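Local coordinates for putative pachytene checkpoint protein 2 (Caenorhabditis elegans, PDB 4XGU), which is an ATP-binding AAA+ ATPase of the PCH2 subfamily that probably remodels partner proteins and acts in chromosome recombination during meiosis, at residues Ile11-Ile17 / Asn94-Leu100; Ser122-Leu127 / Lys206-Glu211; Pro180-Thr186 / Thr298-Glu302; Gly342-Asp346 / Thr402-Cys408. All coordinates share one frame; numbering follows the deposited sequence.

Contact 1 of 4, residues Ile11-Ile17 / Asn94-Leu100; sequences IHAEIRI and NIHVYKL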
loop_
_atom_site.group_PDB
_atom_site.type_symbol
_atom_site.label_atom_id
_atom_site.label_comp_id
_atom_site.label_asym_id
_atom_site.label_seq_id
_atom_site.Cartn_x
_atom_site.Cartn_y
_atom_site.Cartn_z
ATOM N N ILE B 11 -36.046 14.577 42.170
ATOM C CA ILE B 11 -34.922 15.482 42.328
ATOM C C ILE B 11 -33.960 14.875 43.336
ATOM O O ILE B 11 -34.385 14.286 44.330
ATOM C CB ILE B 11 -35.365 16.878 42.801
ATOM C CG1 ILE B 11 -36.551 17.373 41.975
ATOM C CG2 ILE B 11 -34.210 17.861 42.713
ATOM C CD1 ILE B 11 -37.000 18.769 42.334
ATOM N N HIS B 12 -32.664 15.012 43.080
ATOM C CA HIS B 12 -31.659 14.414 43.945
ATOM C C HIS B 12 -30.927 15.463 44.772
ATOM O O HIS B 12 -30.931 16.650 44.443
ATOM C CB HIS B 12 -30.657 13.610 43.115
ATOM C CG HIS B 12 -31.270 12.463 42.374
ATOM N ND1 HIS B 12 -31.191 11.160 42.823
ATOM C CD2 HIS B 12 -31.972 12.421 41.219
ATOM C CE1 HIS B 12 -31.818 10.368 41.973
ATOM N NE2 HIS B 12 -32.303 11.106 40.992
ATOM N N ALA B 13 -30.300 15.016 45.852
ATOM C CA ALA B 13 -29.478 15.899 46.660
ATOM C C ALA B 13 -28.201 15.193 47.103
ATOM O O ALA B 13 -28.244 14.101 47.672
ATOM C CB ALA B 13 -30.258 16.401 47.862
ATOM N N GLU B 14 -27.065 15.822 46.824
ATOM C CA GLU B 14 -25.771 15.300 47.229
ATOM C C GLU B 14 -25.229 16.164 48.354
ATOM O O GLU B 14 -25.174 17.384 48.229
ATOM C CB GLU B 14 -24.798 15.275 46.051
ATOM C CG GLU B 14 -25.343 14.575 44.815
ATOM C CD GLU B 14 -24.500 14.822 43.576
ATOM O OE1 GLU B 14 -23.390 15.380 43.713
ATOM O OE2 GLU B 14 -24.951 14.460 42.465
ATOM N N ILE B 15 -24.842 15.533 49.456
ATOM C CA ILE B 15 -24.351 16.268 50.612
ATOM C C ILE B 15 -22.988 15.756 51.054
ATOM O O ILE B 15 -22.839 14.585 51.399
ATOM C CB ILE B 15 -25.332 16.169 51.791
ATOM C CG1 ILE B 15 -26.697 16.739 51.400
ATOM C CG2 ILE B 15 -24.781 16.892 53.009
ATOM C CD1 ILE B 15 -27.747 16.601 52.486
ATOM N N ARG B 16 -21.993 16.636 51.038
ATOM C CA ARG B 16 -20.655 16.278 51.491
ATOM C C ARG B 16 -20.488 16.558 52.981
ATOM O O ARG B 16 -20.556 17.710 53.414
ATOM C CB ARG B 16 -19.592 17.041 50.699
ATOM C CG ARG B 16 -18.169 16.600 51.001
ATOM C CD ARG B 16 -17.190 17.753 50.896
ATOM N NE ARG B 16 -17.308 18.471 49.632
ATOM C CZ ARG B 16 -16.641 19.584 49.347
ATOM N NH1 ARG B 16 -15.808 20.102 50.239
ATOM N NH2 ARG B 16 -16.805 20.180 48.175
ATOM N N ILE B 17 -20.269 15.506 53.763
ATOM C CA ILE B 17 -19.997 15.661 55.189
ATOM C C ILE B 17 -18.501 15.711 55.477
ATOM O O ILE B 17 -17.677 15.469 54.593
ATOM C CB ILE B 17 -20.609 14.519 56.017
ATOM C CG1 ILE B 17 -20.320 13.173 55.354
ATOM C CG2 ILE B 17 -22.102 14.727 56.192
ATOM C CD1 ILE B 17 -20.939 11.998 56.071
ATOM N N ASN B 94 -33.336 9.507 47.350
ATOM C CA ASN B 94 -32.584 10.172 46.294
ATOM C C ASN B 94 -31.528 11.112 46.850
ATOM O O ASN B 94 -30.784 11.735 46.093
ATOM C CB ASN B 94 -33.520 10.953 45.375
ATOM C CG ASN B 94 -34.689 10.127 44.897
ATOM O OD1 ASN B 94 -34.590 9.400 43.911
ATOM N ND2 ASN B 94 -35.813 10.241 45.594
ATOM N N ILE B 95 -31.467 11.222 48.172
ATOM C CA ILE B 95 -30.487 12.100 48.791
ATOM C C ILE B 95 -29.299 11.292 49.301
ATOM O O ILE B 95 -29.447 10.367 50.101
ATOM C CB ILE B 95 -31.114 12.940 49.925
ATOM C CG1 ILE B 95 -31.722 12.057 51.011
ATOM C CG2 ILE B 95 -32.207 13.824 49.368
ATOM C CD1 ILE B 95 -32.442 12.849 52.080
ATOM N N HIS B 96 -28.114 11.633 48.810
ATOM C CA HIS B 96 -26.926 10.851 49.121
ATOM C C HIS B 96 -25.888 11.663 49.872
ATOM O O HIS B 96 -25.570 12.797 49.511
ATOM C CB HIS B 96 -26.309 10.283 47.849
ATOM C CG HIS B 96 -27.299 9.625 46.945
ATOM N ND1 HIS B 96 -27.894 10.284 45.892
ATOM C CD2 HIS B 96 -27.809 8.370 46.941
ATOM C CE1 HIS B 96 -28.725 9.461 45.274
ATOM N NE2 HIS B 96 -28.692 8.295 45.890
ATOM N N VAL B 97 -25.358 11.056 50.921
ATOM C CA VAL B 97 -24.366 11.699 51.749
ATOM C C VAL B 97 -23.018 11.028 51.484
ATOM O O VAL B 97 -22.946 9.808 51.335
ATOM C CB VAL B 97 -24.761 11.608 53.220
ATOM C CG1 VAL B 97 -23.919 12.539 54.064
ATOM C CG2 VAL B 97 -26.269 11.950 53.400
ATOM N N TYR B 98 -21.958 11.827 51.400
ATOM C CA TYR B 98 -20.661 11.312 50.974
ATOM C C TYR B 98 -19.501 12.109 51.562
ATOM O O TYR B 98 -19.671 13.247 51.995
ATOM C CB TYR B 98 -20.565 11.319 49.448
ATOM C CG TYR B 98 -20.495 12.711 48.854
ATOM C CD1 TYR B 98 -21.641 13.486 48.703
ATOM C CD2 TYR B 98 -19.288 13.249 48.441
ATOM C CE1 TYR B 98 -21.581 14.761 48.159
ATOM C CE2 TYR B 98 -19.216 14.521 47.898
ATOM C CZ TYR B 98 -20.366 15.273 47.760
ATOM O OH TYR B 98 -20.293 16.538 47.220
ATOM N N LYS B 99 -18.321 11.498 51.567
ATOM C CA LYS B 99 -17.084 12.189 51.914
ATOM C C LYS B 99 -16.060 11.863 50.828
ATOM O O LYS B 99 -15.899 10.701 50.468
ATOM C CB LYS B 99 -16.591 11.766 53.304
ATOM C CG LYS B 99 -16.425 10.262 53.479
ATOM C CD LYS B 99 -15.812 9.916 54.822
ATOM C CE LYS B 99 -16.655 10.456 55.962
ATOM N NZ LYS B 99 -16.048 10.153 57.283
ATOM N N LEU B 100 -15.389 12.874 50.285
ATOM C CA LEU B 100 -14.465 12.667 49.174
ATOM C C LEU B 100 -13.102 12.206 49.645
ATOM O O LEU B 100 -12.621 12.655 50.684
ATOM C CB LEU B 100 -14.304 13.947 48.350
ATOM C CG LEU B 100 -14.477 15.334 48.966
ATOM C CD1 LEU B 100 -13.292 15.798 49.839
ATOM C CD2 LEU B 100 -14.818 16.304 47.863
#
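Over one face of the Tyr98 ring lies Arg16 CB, 4.0 Å from the ring centroid in a CH-pi contact, while Glu14 C sits at the ring edge. The Arg16 guanidinium is turned 63° from that ring; Leu100 CD2 lies over one of its faces, toward the rim, 3.7 Å from Arg16 NE, and Tyr98 OH is near its edge. Asp133 takes the arginine's charge in a salt bridge. With CG between its backbone N and carbonyl carbon (chi1 69°), Tyr98 swings its ring back toward the neighbouring strand. At the far end the His12 ring stands nearly perpendicular to the Asn94 amide, has His96 CE1 at its edge and gives a weak bond from ND1 to Asn94 O. Strands 12-16 and 95-98 run parallel in the mixed sheet of the Pch2 N-terminal domain, His96 N reaching Ala13 O at 2.7 Å. Toward helix 30-41, Ile17 CG2 packs across Val97 CG1 at 3.6 Å. On the other face, Glu14, His96 and Tyr98 touch Ile198 of helix 185-199, and Glu14 bonds to His195.

Contact 2 of 4, residues Ser122-Leu127 / Lys206-Glu211; sequences SQLWQL and KSVMLE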
loop_
_atom_site.group_PDB
_atom_site.type_symbol
_atom_site.label_atom_id
_atom_site.label_comp_id
_atom_site.label_asym_id
_atom_site.label_seq_id
_atom_site.Cartn_x
_atom_site.Cartn_y
_atom_site.Cartn_z
ATOM N N SER B 122 -2.162 5.312 32.382
ATOM C CA SER B 122 -3.029 4.562 33.284
ATOM C C SER B 122 -2.982 5.120 34.706
ATOM O O SER B 122 -2.080 4.794 35.478
ATOM C CB SER B 122 -2.635 3.084 33.287
ATOM O OG SER B 122 -3.422 2.347 34.207
ATOM N N GLN B 123 -3.953 5.965 35.044
ATOM C CA GLN B 123 -4.054 6.527 36.389
ATOM C C GLN B 123 -5.348 6.084 37.061
ATOM O O GLN B 123 -6.418 6.133 36.454
ATOM C CB GLN B 123 -3.997 8.056 36.353
ATOM C CG GLN B 123 -3.141 8.637 35.243
ATOM C CD GLN B 123 -3.202 10.154 35.209
ATOM O OE1 GLN B 123 -3.538 10.794 36.205
ATOM N NE2 GLN B 123 -2.881 10.734 34.056
ATOM N N LEU B 124 -5.252 5.662 38.318
ATOM C CA LEU B 124 -6.433 5.233 39.059
ATOM C C LEU B 124 -6.962 6.346 39.955
ATOM O O LEU B 124 -6.232 6.892 40.781
ATOM C CB LEU B 124 -6.122 3.992 39.895
ATOM C CG LEU B 124 -7.278 3.464 40.748
ATOM C CD1 LEU B 124 -8.472 3.101 39.877
ATOM C CD2 LEU B 124 -6.833 2.268 41.575
ATOM N N TRP B 125 -8.236 6.678 39.785
ATOM C CA TRP B 125 -8.876 7.696 40.609
ATOM C C TRP B 125 -9.881 7.072 41.569
ATOM O O TRP B 125 -10.697 6.239 41.175
ATOM C CB TRP B 125 -9.579 8.738 39.737
ATOM C CG TRP B 125 -8.659 9.557 38.891
ATOM C CD1 TRP B 125 -8.268 9.294 37.610
ATOM C CD2 TRP B 125 -8.029 10.786 39.259
ATOM N NE1 TRP B 125 -7.426 10.282 37.160
ATOM C CE2 TRP B 125 -7.263 11.210 38.155
ATOM C CE3 TRP B 125 -8.035 11.569 40.417
ATOM C CZ2 TRP B 125 -6.509 12.381 38.175
ATOM C CZ3 TRP B 125 -7.284 12.731 40.437
ATOM C CH2 TRP B 125 -6.532 13.127 39.323
ATOM N N GLN B 126 -9.815 7.482 42.828
ATOM C CA GLN B 126 -10.766 7.035 43.837
ATOM C C GLN B 126 -11.962 7.984 43.870
ATOM O O GLN B 126 -11.808 9.170 44.160
ATOM C CB GLN B 126 -10.087 6.970 45.208
ATOM C CG GLN B 126 -10.866 6.214 46.267
ATOM C CD GLN B 126 -10.948 4.730 45.977
ATOM O OE1 GLN B 126 -10.044 4.154 45.371
ATOM N NE2 GLN B 126 -12.040 4.103 46.403
ATOM N N LEU B 127 -13.154 7.471 43.577
ATOM C CA LEU B 127 -14.333 8.331 43.451
ATOM C C LEU B 127 -15.273 8.268 44.652
ATOM O O LEU B 127 -15.586 7.182 45.145
ATOM C CB LEU B 127 -15.113 7.971 42.188
ATOM C CG LEU B 127 -14.384 8.217 40.870
ATOM C CD1 LEU B 127 -15.336 8.025 39.697
ATOM C CD2 LEU B 127 -13.772 9.607 40.858
ATOM N N LYS B 206 -17.819 1.008 47.048
ATOM C CA LYS B 206 -16.583 1.639 46.588
ATOM C C LYS B 206 -16.689 1.990 45.106
ATOM O O LYS B 206 -17.318 1.267 44.340
ATOM C CB LYS B 206 -15.386 0.713 46.839
ATOM C CG LYS B 206 -14.047 1.252 46.354
ATOM C CD LYS B 206 -12.906 0.300 46.683
ATOM C CE LYS B 206 -11.582 0.819 46.141
ATOM N NZ LYS B 206 -10.437 -0.046 46.538
ATOM N N SER B 207 -16.081 3.099 44.699
ATOM C CA SER B 207 -16.111 3.493 43.294
ATOM C C SER B 207 -14.748 3.989 42.824
ATOM O O SER B 207 -14.147 4.864 43.447
ATOM C CB SER B 207 -17.173 4.570 43.065
ATOM O OG SER B 207 -17.223 4.951 41.703
ATOM N N VAL B 208 -14.263 3.424 41.723
ATOM C CA VAL B 208 -12.955 3.787 41.184
ATOM C C VAL B 208 -13.058 4.219 39.724
ATOM O O VAL B 208 -14.016 3.877 39.033
ATOM C CB VAL B 208 -11.952 2.616 41.287
ATOM C CG1 VAL B 208 -11.668 2.275 42.744
ATOM C CG2 VAL B 208 -12.477 1.398 40.540
ATOM N N MET B 209 -12.068 4.977 39.263
ATOM C CA MET B 209 -11.991 5.362 37.856
ATOM C C MET B 209 -10.579 5.214 37.316
ATOM O O MET B 209 -9.620 5.702 37.913
ATOM C CB MET B 209 -12.468 6.799 37.643
ATOM C CG MET B 209 -11.980 7.417 36.326
ATOM S SD MET B 209 -12.823 8.952 35.876
ATOM C CE MET B 209 -11.644 9.672 34.742
ATOM N N LEU B 210 -10.467 4.540 36.177
ATOM C CA LEU B 210 -9.193 4.362 35.494
ATOM C C LEU B 210 -9.119 5.232 34.251
ATOM O O LEU B 210 -9.921 5.086 33.329
ATOM C CB LEU B 210 -8.984 2.896 35.127
ATOM C CG LEU B 210 -8.482 2.045 36.291
ATOM C CD1 LEU B 210 -8.643 0.570 35.994
ATOM C CD2 LEU B 210 -7.026 2.378 36.578
ATOM N N GLU B 211 -8.153 6.141 34.234
ATOM C CA GLU B 211 -7.983 7.048 33.110
ATOM C C GLU B 211 -6.799 6.636 32.244
ATOM O O GLU B 211 -5.694 6.429 32.745
ATOM C CB GLU B 211 -7.804 8.482 33.607
ATOM C CG GLU B 211 -7.671 9.504 32.494
ATOM C CD GLU B 211 -7.564 10.921 33.015
ATOM O OE1 GLU B 211 -7.517 11.102 34.251
ATOM O OE2 GLU B 211 -7.530 11.854 32.183
#
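Trp125 and Glu211 lie side by side on the close-packed face of this antiparallel pair, pointing the same way. Trp125 NE1 donates to Glu211 OE1 at 3.0 Å, a bent bond (137° at the hydrogen) with the oxygen 30° out of the indole plane. Farther along that face Leu127 CD1 rests on Met209 CB at 3.7 Å; helix 185-199 packs on Leu127, Met209 and Glu211, and Phe132 meets the indole. The reverse face is tight only in part: Leu124 CD1 meets Leu210 CD2 at 3.7 Å, with helix 228-241 against Leu210, but beyond it Gln126 NE2 merely lies across the extended, exposed chain of Lys206. A phenylalanine in place of Trp125 would probably leave Glu211 OE1 without this donor and the carboxylate freer to turn. These strands belong to the central sheet of the AAA+ domain, and Glu211 comes within about 4 Å of the Thr186 side chain. With Asp252 close to Glu211 OE2, the indole N-H is likely to ease the crowding of negative charge beside the nucleotide-binding loop.

Contact 3 of 4, residues Pro180-Thr186 / Thr298-Glu302; sequences PPGTGKT and TSNLE. With ADP (adenosine-5'-diphosphate), chain H.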
loop_
_atom_site.group_PDB
_atom_site.type_symbol
_atom_site.label_atom_id
_atom_site.label_comp_id
_atom_site.label_asym_id
_atom_site.label_seq_id
_atom_site.Cartn_x
_atom_site.Cartn_y
_atom_site.Cartn_z
ATOM N N PRO B 180 -14.238 19.644 18.984
ATOM C CA PRO B 180 -12.938 20.319 19.055
ATOM C C PRO B 180 -12.290 20.146 20.431
ATOM O O PRO B 180 -12.998 19.885 21.404
ATOM C CB PRO B 180 -13.289 21.786 18.790
ATOM C CG PRO B 180 -14.560 21.735 18.018
ATOM C CD PRO B 180 -15.313 20.566 18.579
ATOM N N PRO B 181 -10.957 20.286 20.510
ATOM C CA PRO B 181 -10.206 20.085 21.757
ATOM C C PRO B 181 -10.574 21.046 22.893
ATOM O O PRO B 181 -10.366 20.708 24.055
ATOM C CB PRO B 181 -8.751 20.316 21.326
ATOM C CG PRO B 181 -8.737 20.056 19.866
ATOM C CD PRO B 181 -10.063 20.534 19.366
ATOM N N GLY B 182 -11.103 22.221 22.574
ATOM C CA GLY B 182 -11.333 23.229 23.595
ATOM C C GLY B 182 -12.682 23.173 24.291
ATOM O O GLY B 182 -12.990 24.029 25.122
ATOM N N THR B 183 -13.480 22.161 23.969
ATOM C CA THR B 183 -14.864 22.100 24.433
ATOM C C THR B 183 -15.023 21.504 25.832
ATOM O O THR B 183 -16.063 21.674 26.472
ATOM C CB THR B 183 -15.722 21.286 23.461
ATOM O OG1 THR B 183 -15.288 19.921 23.476
ATOM C CG2 THR B 183 -15.587 21.842 22.055
ATOM N N GLY B 184 -14.003 20.795 26.301
ATOM C CA GLY B 184 -14.025 20.249 27.647
ATOM C C GLY B 184 -14.772 18.935 27.782
ATOM O O GLY B 184 -15.555 18.747 28.711
ATOM N N LYS B 185 -14.521 18.019 26.852
ATOM C CA LYS B 185 -15.154 16.706 26.874
ATOM C C LYS B 185 -14.653 15.867 28.042
ATOM O O LYS B 185 -15.416 15.129 28.665
ATOM C CB LYS B 185 -14.896 15.975 25.561
ATOM C CG LYS B 185 -15.180 16.811 24.331
ATOM C CD LYS B 185 -14.878 16.040 23.064
ATOM C CE LYS B 185 -13.853 16.768 22.220
ATOM N NZ LYS B 185 -12.540 16.900 22.911
ATOM N N THR B 186 -13.359 15.976 28.324
ATOM C CA THR B 186 -12.753 15.248 29.428
ATOM C C THR B 186 -13.384 15.668 30.748
ATOM O O THR B 186 -13.740 14.822 31.568
ATOM C CB THR B 186 -11.233 15.481 29.495
ATOM O OG1 THR B 186 -10.635 15.124 28.243
ATOM C CG2 THR B 186 -10.615 14.647 30.606
ATOM N N THR B 298 -13.437 10.061 24.549
ATOM C CA THR B 298 -13.483 11.401 23.984
ATOM C C THR B 298 -12.600 11.473 22.743
ATOM O O THR B 298 -11.499 10.930 22.727
ATOM C CB THR B 298 -13.045 12.472 25.009
ATOM O OG1 THR B 298 -12.859 13.728 24.345
ATOM C CG2 THR B 298 -11.745 12.075 25.681
ATOM N N SER B 299 -13.094 12.128 21.698
ATOM C CA SER B 299 -12.332 12.278 20.463
ATOM C C SER B 299 -12.168 13.752 20.094
ATOM O O SER B 299 -13.145 14.442 19.808
ATOM C CB SER B 299 -13.009 11.519 19.321
ATOM O OG SER B 299 -12.237 11.584 18.136
ATOM N N ASN B 300 -10.927 14.229 20.105
ATOM C CA ASN B 300 -10.649 15.639 19.845
ATOM C C ASN B 300 -10.817 16.006 18.374
ATOM O O ASN B 300 -10.914 17.183 18.028
ATOM C CB ASN B 300 -9.238 15.998 20.315
ATOM C CG ASN B 300 -9.128 16.078 21.826
ATOM O OD1 ASN B 300 -10.098 16.398 22.514
ATOM N ND2 ASN B 300 -7.942 15.792 22.350
ATOM N N LEU B 301 -10.844 14.996 17.512
ATOM C CA LEU B 301 -11.054 15.219 16.086
ATOM C C LEU B 301 -12.539 15.160 15.752
ATOM O O LEU B 301 -13.278 14.358 16.319
ATOM C CB LEU B 301 -10.283 14.187 15.256
ATOM C CG LEU B 301 -10.474 14.213 13.735
ATOM C CD1 LEU B 301 -9.851 15.464 13.129
ATOM C CD2 LEU B 301 -9.905 12.949 13.098
ATOM N N GLU B 302 -12.971 16.012 14.829
ATOM C CA GLU B 302 -14.361 16.021 14.395
ATOM C C GLU B 302 -14.480 15.568 12.939
ATOM O O GLU B 302 -13.594 15.838 12.124
ATOM C CB GLU B 302 -14.963 17.417 14.575
ATOM C CG GLU B 302 -16.480 17.452 14.602
ATOM C CD GLU B 302 -17.021 18.843 14.877
ATOM O OE1 GLU B 302 -18.145 18.954 15.413
ATOM O OE2 GLU B 302 -16.320 19.827 14.557
HETATM P PB ADP H . -11.091 18.505 26.016
HETATM O O1B ADP H . -12.078 19.103 25.045
HETATM O O2B ADP H . -11.595 17.262 26.708
HETATM O O3B ADP H . -9.682 18.383 25.478
HETATM P PA ADP H . -10.733 19.219 28.727
HETATM O O1A ADP H . -11.970 18.534 29.254
HETATM O O2A ADP H . -9.389 18.533 28.817
HETATM O O3A ADP H . -10.995 19.617 27.184
HETATM O "O5'" ADP H . -10.612 20.627 29.496
HETATM C "C5'" ADP H . -10.571 21.866 28.796
HETATM C "C4'" ADP H . -10.421 22.993 29.809
HETATM O "O4'" ADP H . -11.048 24.175 29.305
HETATM C "C3'" ADP H . -11.089 22.649 31.129
HETATM O "O3'" ADP H . -10.103 22.439 32.143
HETATM C "C2'" ADP H . -11.959 23.840 31.476
HETATM O "O2'" ADP H . -11.357 24.584 32.540
HETATM C "C1'" ADP H . -12.015 24.695 30.220
HETATM N N9 ADP H . -13.353 24.539 29.594
HETATM C C8 ADP H . -13.586 23.954 28.404
HETATM N N7 ADP H . -14.908 23.960 28.096
HETATM C C5 ADP H . -15.550 24.563 29.110
HETATM C C6 ADP H . -16.956 24.898 29.423
HETATM N N6 ADP H . -17.951 24.580 28.562
HETATM N N1 ADP H . -17.207 25.532 30.588
HETATM C C2 ADP H . -16.219 25.852 31.447
HETATM N N3 ADP H . -14.919 25.577 31.229
HETATM C C4 ADP H . -14.524 24.946 30.096
#
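The backbones come closest where Pro181 CA stands 4.9 Å from Asn300 CA, the 180-186 loop bending round the beta-phosphate of ADP and passing through Gly184 at positive phi (83°) into helix 185-199. This is the P-loop (Walker A) of the AAA+ fold, facing the end of strand 293-299, where Asn300 is probably the sensor 1 residue. Pro181 CG rests against Asn300 CB. Lys185 runs past Thr298, its CB 3.3 Å from Thr298 OG1, and bends at chi3 and chi4 to bring NZ to Asn300 OD1 at 2.5 Å, in the plane of the amide carbonyl. The same nitrogen bonds to ADP O1B at 3.1 Å, so the lysine links Asn300 to the phosphate; weak bonds to Thr298 OG1 and Pro180 O add to its hold. A methionine at Lys185 would probably leave Asn300 OD1 without this donor and weaken the grip on the beta-phosphate. Asn300 ND2 is held in turn by Glu253. Gly184 N donates to O1B as well, its bare CA leaving room for the adenine N7. Thr186 grips a second oxygen of the beta-phosphate with two donors: N lies 2.7 Å and OG1 2.8 Å from ADP O2B.

Contact 4 of 4, residues Gly342-Asp346 / Thr402-Cys408; sequences GVVID and TITLPNC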
loop_
_atom_site.group_PDB
_atom_site.type_symbol
_atom_site.label_atom_id
_atom_site.label_comp_id
_atom_site.label_asym_id
_atom_site.label_seq_id
_atom_site.Cartn_x
_atom_site.Cartn_y
_atom_site.Cartn_z
ATOM N N GLY B 342 -10.399 38.998 45.201
ATOM C CA GLY B 342 -10.028 40.385 45.419
ATOM C C GLY B 342 -9.161 40.980 44.327
ATOM O O GLY B 342 -8.639 42.086 44.475
ATOM N N VAL B 343 -9.003 40.252 43.228
ATOM C CA VAL B 343 -8.223 40.750 42.100
ATOM C C VAL B 343 -8.960 41.898 41.416
ATOM O O VAL B 343 -8.377 42.947 41.133
ATOM C CB VAL B 343 -7.926 39.636 41.079
ATOM C CG1 VAL B 343 -7.359 40.222 39.798
ATOM C CG2 VAL B 343 -6.968 38.615 41.676
ATOM N N VAL B 344 -10.249 41.693 41.164
ATOM C CA VAL B 344 -11.095 42.737 40.598
ATOM C C VAL B 344 -11.987 43.353 41.674
ATOM O O VAL B 344 -12.959 42.738 42.116
ATOM C CB VAL B 344 -11.971 42.195 39.449
ATOM C CG1 VAL B 344 -12.971 43.249 38.994
ATOM C CG2 VAL B 344 -11.099 41.746 38.286
ATOM N N ILE B 345 -11.640 44.563 42.101
ATOM C CA ILE B 345 -12.423 45.282 43.103
ATOM C C ILE B 345 -12.881 46.629 42.557
ATOM O O ILE B 345 -12.094 47.371 41.967
ATOM C CB ILE B 345 -11.625 45.512 44.409
ATOM C CG1 ILE B 345 -11.258 44.177 45.063
ATOM C CG2 ILE B 345 -12.414 46.373 45.384
ATOM C CD1 ILE B 345 -10.509 44.328 46.372
ATOM N N ASP B 346 -14.160 46.934 42.752
ATOM C CA ASP B 346 -14.712 48.219 42.351
ATOM C C ASP B 346 -15.881 48.594 43.255
ATOM O O ASP B 346 -16.911 47.923 43.263
ATOM C CB ASP B 346 -15.153 48.187 40.885
ATOM C CG ASP B 346 -15.424 49.572 40.324
ATOM O OD1 ASP B 346 -16.207 50.329 40.933
ATOM O OD2 ASP B 346 -14.848 49.907 39.268
ATOM N N THR B 402 -4.897 45.940 41.626
ATOM C CA THR B 402 -6.322 45.649 41.571
ATOM C C THR B 402 -6.967 46.356 40.383
ATOM O O THR B 402 -6.712 47.535 40.139
ATOM C CB THR B 402 -7.024 46.079 42.867
ATOM O OG1 THR B 402 -6.560 45.265 43.952
ATOM C CG2 THR B 402 -8.527 45.927 42.735
ATOM N N ILE B 403 -7.801 45.632 39.644
ATOM C CA ILE B 403 -8.421 46.183 38.446
ATOM C C ILE B 403 -9.826 46.719 38.708
ATOM O O ILE B 403 -10.653 46.046 39.324
ATOM C CB ILE B 403 -8.494 45.127 37.328
ATOM C CG1 ILE B 403 -7.151 44.414 37.181
ATOM C CG2 ILE B 403 -8.904 45.769 36.014
ATOM C CD1 ILE B 403 -7.134 43.377 36.083
ATOM N N THR B 404 -10.088 47.935 38.238
ATOM C CA THR B 404 -11.432 48.496 38.295
ATOM C C THR B 404 -12.304 47.801 37.255
ATOM O O THR B 404 -11.797 47.295 36.254
ATOM C CB THR B 404 -11.432 50.018 38.040
ATOM O OG1 THR B 404 -11.307 50.274 36.636
ATOM C CG2 THR B 404 -10.281 50.684 38.782
ATOM N N LEU B 405 -13.611 47.768 37.492
ATOM C CA LEU B 405 -14.532 47.104 36.570
ATOM C C LEU B 405 -14.544 47.729 35.162
ATOM O O LEU B 405 -14.545 46.989 34.175
ATOM C CB LEU B 405 -15.951 47.089 37.155
ATOM C CG LEU B 405 -16.924 46.060 36.571
ATOM C CD1 LEU B 405 -17.912 45.629 37.625
ATOM C CD2 LEU B 405 -17.672 46.608 35.369
ATOM N N PRO B 406 -14.569 49.075 35.056
ATOM C CA PRO B 406 -14.516 49.636 33.700
ATOM C C PRO B 406 -13.228 49.288 32.955
ATOM O O PRO B 406 -13.274 48.990 31.762
ATOM C CB PRO B 406 -14.607 51.146 33.941
ATOM C CG PRO B 406 -15.319 51.272 35.236
ATOM C CD PRO B 406 -14.818 50.128 36.060
ATOM N N ASN B 407 -12.097 49.326 33.652
ATOM C CA ASN B 407 -10.824 48.963 33.041
ATOM C C ASN B 407 -10.751 47.471 32.738
ATOM O O ASN B 407 -10.150 47.057 31.745
ATOM C CB ASN B 407 -9.659 49.373 33.942
ATOM C CG ASN B 407 -8.811 50.467 33.328
ATOM O OD1 ASN B 407 -8.729 50.590 32.105
ATOM N ND2 ASN B 407 -8.173 51.269 34.173
ATOM N N CYS B 408 -11.368 46.671 33.602
ATOM C CA CYS B 408 -11.405 45.223 33.434
ATOM C C CYS B 408 -12.019 44.825 32.098
ATOM O O CYS B 408 -11.518 43.937 31.410
ATOM C CB CYS B 408 -12.185 44.578 34.576
ATOM S SG CYS B 408 -12.631 42.862 34.278
#
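Asp346 OD2 accepts from Leu405 N at 3.0 Å through its anti lone pair, and Pro406 CD crowds the same oxygen at 3.2 Å. The contact fastens the loop after helix 324-340 to the N terminus of helix 405-420, within the C-terminal lid of the AAA+ ATPase. Asp346 CG is anti to the backbone N (chi1 -166°), which sends the carboxylate toward the first turn of that helix, where the helix N terminus and the Leu405 N-H would be expected to favour its negative charge. The other oxygen, OD1, is kept in place by Val349 N and, weakly, by Glu348 N, so both ends of the carboxylate are tied and its rotation is limited. Thr404 is the N-cap: its OG1 accepts from Asn407 N at 3.2 Å and covers an amide of the first turn that Asp346 does not serve. Upstream, the two backbones meet more loosely. Ile403 N gives a bond of 3.1 Å to Val343 O, in the carbonyl plane, whereas the one from Ile345 N to Ile403 O is weak and bent. Thr402 CG2 lies against Ile345 CB at 3.5 Å, on the more open side, and Val343 also packs on Lys162 of a second subunit. On the buried side, where Leu338 and Ile335 of helix 324-340 touch Val344 and Cys408 respectively, Val344 CG2 stands 4.4 Å from both Ile403 CB and Cys408 SG.

From the N terminus, contact 1 closes first, bringing 94-100 back alongside 11-17 to build the small sheet of the N-terminal domain. Contact 2 opens after it: 122-127 joins the large central sheet by pairing with 206-211. Before that second loop closes, the chain has already made 180-186, which waits for 298-302, so contacts 2 and 3 cross; helix 185-199 leads from one to the other, and their nearest atoms are about 4 Å apart. The same helix also lies against the sheet of contact 1. Contact 4 comes last and in series, a loop within the lid, with its centre about 33 Å from that of contact 3.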